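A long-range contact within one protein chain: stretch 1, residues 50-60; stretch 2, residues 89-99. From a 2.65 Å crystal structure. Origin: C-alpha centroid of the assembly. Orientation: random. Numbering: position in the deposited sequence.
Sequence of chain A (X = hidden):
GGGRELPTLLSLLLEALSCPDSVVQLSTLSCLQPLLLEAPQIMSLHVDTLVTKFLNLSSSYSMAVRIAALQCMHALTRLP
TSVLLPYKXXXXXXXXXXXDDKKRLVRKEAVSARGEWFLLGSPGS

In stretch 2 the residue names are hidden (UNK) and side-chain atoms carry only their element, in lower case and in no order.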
# COMPACT_ATOMS: atom_id res chain seq x y z
N LEU A 50 -30.93 3.73 8.84
CA LEU A 50 -30.30 3.12 10.00
C LEU A 50 -28.78 3.31 9.97
O LEU A 50 -28.18 3.75 10.95
CB LEU A 50 -30.65 1.63 10.08
CG LEU A 50 -32.08 1.28 10.50
CD1 LEU A 50 -32.37 -0.20 10.29
CD2 LEU A 50 -32.36 1.68 11.95
N VAL A 51 -28.16 3.00 8.83
CA VAL A 51 -26.72 3.16 8.69
C VAL A 51 -26.33 4.63 8.89
O VAL A 51 -25.38 4.94 9.62
CB VAL A 51 -26.24 2.64 7.32
CG1 VAL A 51 -24.79 3.02 7.08
CG2 VAL A 51 -26.41 1.13 7.25
N THR A 52 -27.07 5.53 8.25
CA THR A 52 -26.73 6.95 8.32
C THR A 52 -26.77 7.46 9.76
O THR A 52 -25.80 8.03 10.25
CB THR A 52 -27.69 7.76 7.44
OG1 THR A 52 -27.76 7.16 6.14
CG2 THR A 52 -27.20 9.19 7.30
N LYS A 53 -27.90 7.24 10.45
CA LYS A 53 -28.08 7.83 11.77
C LYS A 53 -27.19 7.17 12.82
O LYS A 53 -26.69 7.84 13.72
CB LYS A 53 -29.55 7.75 12.18
CG LYS A 53 -30.43 8.74 11.44
CD LYS A 53 -29.88 10.15 11.57
CE LYS A 53 -30.64 11.12 10.69
NZ LYS A 53 -30.04 12.48 10.76
N PHE A 54 -27.00 5.85 12.72
CA PHE A 54 -26.12 5.17 13.66
C PHE A 54 -24.70 5.71 13.58
O PHE A 54 -24.05 5.92 14.61
CB PHE A 54 -26.12 3.66 13.40
CG PHE A 54 -27.40 2.97 13.80
CD1 PHE A 54 -28.35 3.62 14.58
CD2 PHE A 54 -27.64 1.66 13.41
CE1 PHE A 54 -29.51 2.98 14.94
CE2 PHE A 54 -28.81 1.02 13.77
CZ PHE A 54 -29.75 1.68 14.54
N LEU A 55 -24.21 5.97 12.36
CA LEU A 55 -22.87 6.51 12.20
C LEU A 55 -22.76 7.91 12.80
O LEU A 55 -21.76 8.24 13.44
CB LEU A 55 -22.47 6.51 10.73
CG LEU A 55 -22.25 5.14 10.08
CD1 LEU A 55 -21.99 5.29 8.59
CD2 LEU A 55 -21.11 4.40 10.76
N ASN A 56 -23.78 8.74 12.59
CA ASN A 56 -23.76 10.08 13.18
C ASN A 56 -23.73 10.01 14.70
O ASN A 56 -22.98 10.74 15.35
CB ASN A 56 -24.98 10.88 12.71
CG ASN A 56 -24.92 11.21 11.24
OD1 ASN A 56 -24.28 12.18 10.83
ND2 ASN A 56 -25.59 10.39 10.42
N LEU A 57 -24.53 9.11 15.28
CA LEU A 57 -24.58 8.99 16.73
C LEU A 57 -23.30 8.40 17.31
O LEU A 57 -23.03 8.59 18.50
CB LEU A 57 -25.78 8.14 17.15
CG LEU A 57 -27.15 8.74 16.82
CD1 LEU A 57 -28.25 7.75 17.13
CD2 LEU A 57 -27.35 10.04 17.60
N SER A 58 -22.50 7.71 16.50
CA SER A 58 -21.23 7.17 16.96
C SER A 58 -20.18 8.25 17.18
O SER A 58 -19.07 7.93 17.62
CB SER A 58 -20.69 6.14 15.96
OG SER A 58 -20.40 6.75 14.72
N SER A 59 -20.49 9.52 16.89
CA SER A 59 -19.58 10.63 17.11
C SER A 59 -20.21 11.69 18.01
O SER A 59 -19.87 12.87 17.93
CB SER A 59 -19.16 11.25 15.77
OG SER A 59 -20.30 11.62 15.02
N SER A 60 -21.13 11.27 18.88
CA SER A 60 -21.80 12.20 19.77
C SER A 60 -20.89 12.58 20.93
O SER A 60 -19.87 11.94 21.19
CB SER A 60 -23.10 11.60 20.30
OG SER A 60 -22.83 10.59 21.24
N UNK A 89 -18.42 -0.99 2.23
CA UNK A 89 -17.22 -0.18 2.04
C UNK A 89 -17.27 1.08 2.90
O UNK A 89 -16.34 1.35 3.67
o UNK A 89 -16.69 -0.97 -0.19
c UNK A 89 -17.05 0.17 0.57
N UNK A 90 -18.35 1.86 2.79
CA UNK A 90 -18.40 3.13 3.51
C UNK A 90 -18.47 2.92 5.02
O UNK A 90 -17.99 3.77 5.78
c UNK A 90 -22.00 4.59 3.46
c UNK A 90 -20.93 3.51 3.56
c UNK A 90 -19.59 3.97 3.04
o UNK A 90 -22.91 4.50 2.64
n UNK A 90 -21.88 5.62 4.29
N UNK A 91 -19.06 1.81 5.47
CA UNK A 91 -19.14 1.55 6.90
C UNK A 91 -17.75 1.26 7.47
O UNK A 91 -17.38 1.77 8.53
c UNK A 91 -21.55 0.85 6.95
c UNK A 91 -20.12 0.39 7.18
c UNK A 91 -19.95 -0.11 8.59
N UNK A 92 -16.96 0.45 6.76
CA UNK A 92 -15.61 0.14 7.22
C UNK A 92 -14.76 1.40 7.26
O UNK A 92 -13.95 1.59 8.18
c UNK A 92 -15.09 -3.47 5.87
c UNK A 92 -14.99 -0.96 6.34
c UNK A 92 -13.51 -1.13 6.64
c UNK A 92 -15.74 -2.28 6.54
N UNK A 93 -14.93 2.28 6.28
CA UNK A 93 -14.24 3.57 6.32
C UNK A 93 -14.75 4.43 7.47
O UNK A 93 -13.96 5.04 8.20
c UNK A 93 -14.41 4.29 4.98
c UNK A 93 -13.99 3.46 3.78
n UNK A 93 -13.77 5.35 2.20
n UNK A 93 -13.17 7.14 0.89
c UNK A 93 -14.45 4.09 2.47
c UNK A 93 -13.83 6.00 1.05
n UNK A 93 -14.54 5.51 0.04
N UNK A 94 -16.08 4.47 7.67
CA UNK A 94 -16.64 5.30 8.73
C UNK A 94 -16.27 4.77 10.11
O UNK A 94 -15.95 5.56 11.01
c UNK A 94 -18.16 5.38 8.58
N UNK A 95 -16.30 3.45 10.30
CA UNK A 95 -15.98 2.88 11.61
C UNK A 95 -14.50 2.98 11.95
O UNK A 95 -14.13 2.65 13.08
c UNK A 95 -18.59 2.06 12.80
c UNK A 95 -16.44 1.43 11.68
c UNK A 95 -18.33 -0.24 11.84
c UNK A 95 -17.96 1.23 11.69
N UNK A 96 -13.66 3.43 11.02
CA UNK A 96 -12.25 3.63 11.35
C UNK A 96 -12.07 4.78 12.33
O UNK A 96 -11.13 4.76 13.14
c UNK A 96 -11.44 3.88 10.08
N UNK A 97 -12.95 5.78 12.29
CA UNK A 97 -12.82 6.91 13.21
C UNK A 97 -13.10 6.49 14.65
O UNK A 97 -12.28 6.83 15.53
c UNK A 97 -13.72 8.06 12.76
n UNK A 97 -15.92 12.41 13.84
c UNK A 97 -13.79 9.22 13.74
c UNK A 97 -14.91 11.41 14.27
c UNK A 97 -14.82 10.25 13.29
N UNK A 98 -14.19 5.78 14.98
CA UNK A 98 -14.37 5.34 16.37
C UNK A 98 -13.30 4.38 16.86
O UNK A 98 -13.19 4.17 18.07
c UNK A 98 -15.75 4.66 16.34
c UNK A 98 -16.44 5.26 15.19
c UNK A 98 -15.38 5.48 14.17
N UNK A 99 -12.51 3.78 15.96
CA UNK A 99 -11.39 2.96 16.40
C UNK A 99 -10.35 3.79 17.14
O UNK A 99 -9.60 3.26 17.96
c UNK A 99 -12.03 0.11 15.46
c UNK A 99 -11.53 1.16 14.49
c UNK A 99 -10.74 2.25 15.22
c UNK A 99 -10.67 0.53 13.42

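Position 89 carries one carbon followed by one oxygen, a short hydroxyl side chain that is out of reach of stretch 1. A single carbon bearing a single oxygen identifies Ser89.

Position 90 has three carbons in a chain, the third bonded to one oxygen and one nitrogen. Its CA-to-CB bond points toward stretch 1, and the terminal nitrogen is the atom that approaches Leu55 CD1, at 4.3 Å. A three-carbon chain closed by an amide is Gln90; the approach of its NE2 to a methyl group is a van der Waals contact.

Position 91 has three carbons, the first carrying the other two. One of those methyls lies 3.9 Å from Val51 CG1. Branching at CB with two equal arms gives Val91, and the methyl in contact is CG2.

Position 92 has four carbons, forked at the first, with one arm two carbons long and the other a single methyl. That unequal fork is Ile92, whose side chain is out of reach of stretch 1.

At position 93, three carbons lead to a nitrogen and then to a carbon bearing two more nitrogens. The guanidinium group defines Arg93, which makes no contact with stretch 1.

Position 94 has a lone CB, directed toward stretch 1 and 3.8 Å from Leu55 CD2. With nothing beyond CB, the residue is Ala94, and the leucine methyl packs directly against it.

Position 95 shows four carbons forked at the second. Its CA-to-CB bond points sideways, but the end of the side chain comes nearer, bringing one methyl to 4.0 Å from Leu55 CD2. The fork at the second carbon, with two single-carbon arms, specifies Leu95, and the contacting atom is CD2.

Position 96 again has one carbon, here out of reach of stretch 1: Ala96.

Position 97 has four carbons in a row ending in nitrogen, with all four chi angles in t, and that nitrogen lies 3.9 Å from Ser59 CB without a hydrogen bond. This extended chain is Lys97.

At position 98, three carbons close a ring onto the backbone nitrogen, and one ring carbon lies 4.3 Å from Ser58 OG; that hydroxyl is already donated to Leu55 O at a very short 2.4 Å. The ring is diagnostic of Pro98, and the carbon in contact is CG.

Position 99 has four carbons forked at the second, hence Leu99, which does not touch stretch 1.

Two nearly parallel helical segments pack side by side, their N-to-C directions differing by 5° and their axes approaching to 11.5 Å, and the contact continues past the first helix through Ser58 and Ser59, which meet Pro98 and Lys97. The register advances in the same direction along both stretches: CA of Val51 lies 8.0 Å from CA of Val91, CA of Leu55 7.2 Å from CA of Ala94, and CA of Ser58 7.1 Å from CA of Pro98. Leu55 gives the largest covered area and touches three residues. No hydrogen bond crosses the interface, and the 314 Å² buried between the stretches belongs to a modest contact built chiefly on apolar packing.

Stretch 2 (89-99) SQVIRALAKPL
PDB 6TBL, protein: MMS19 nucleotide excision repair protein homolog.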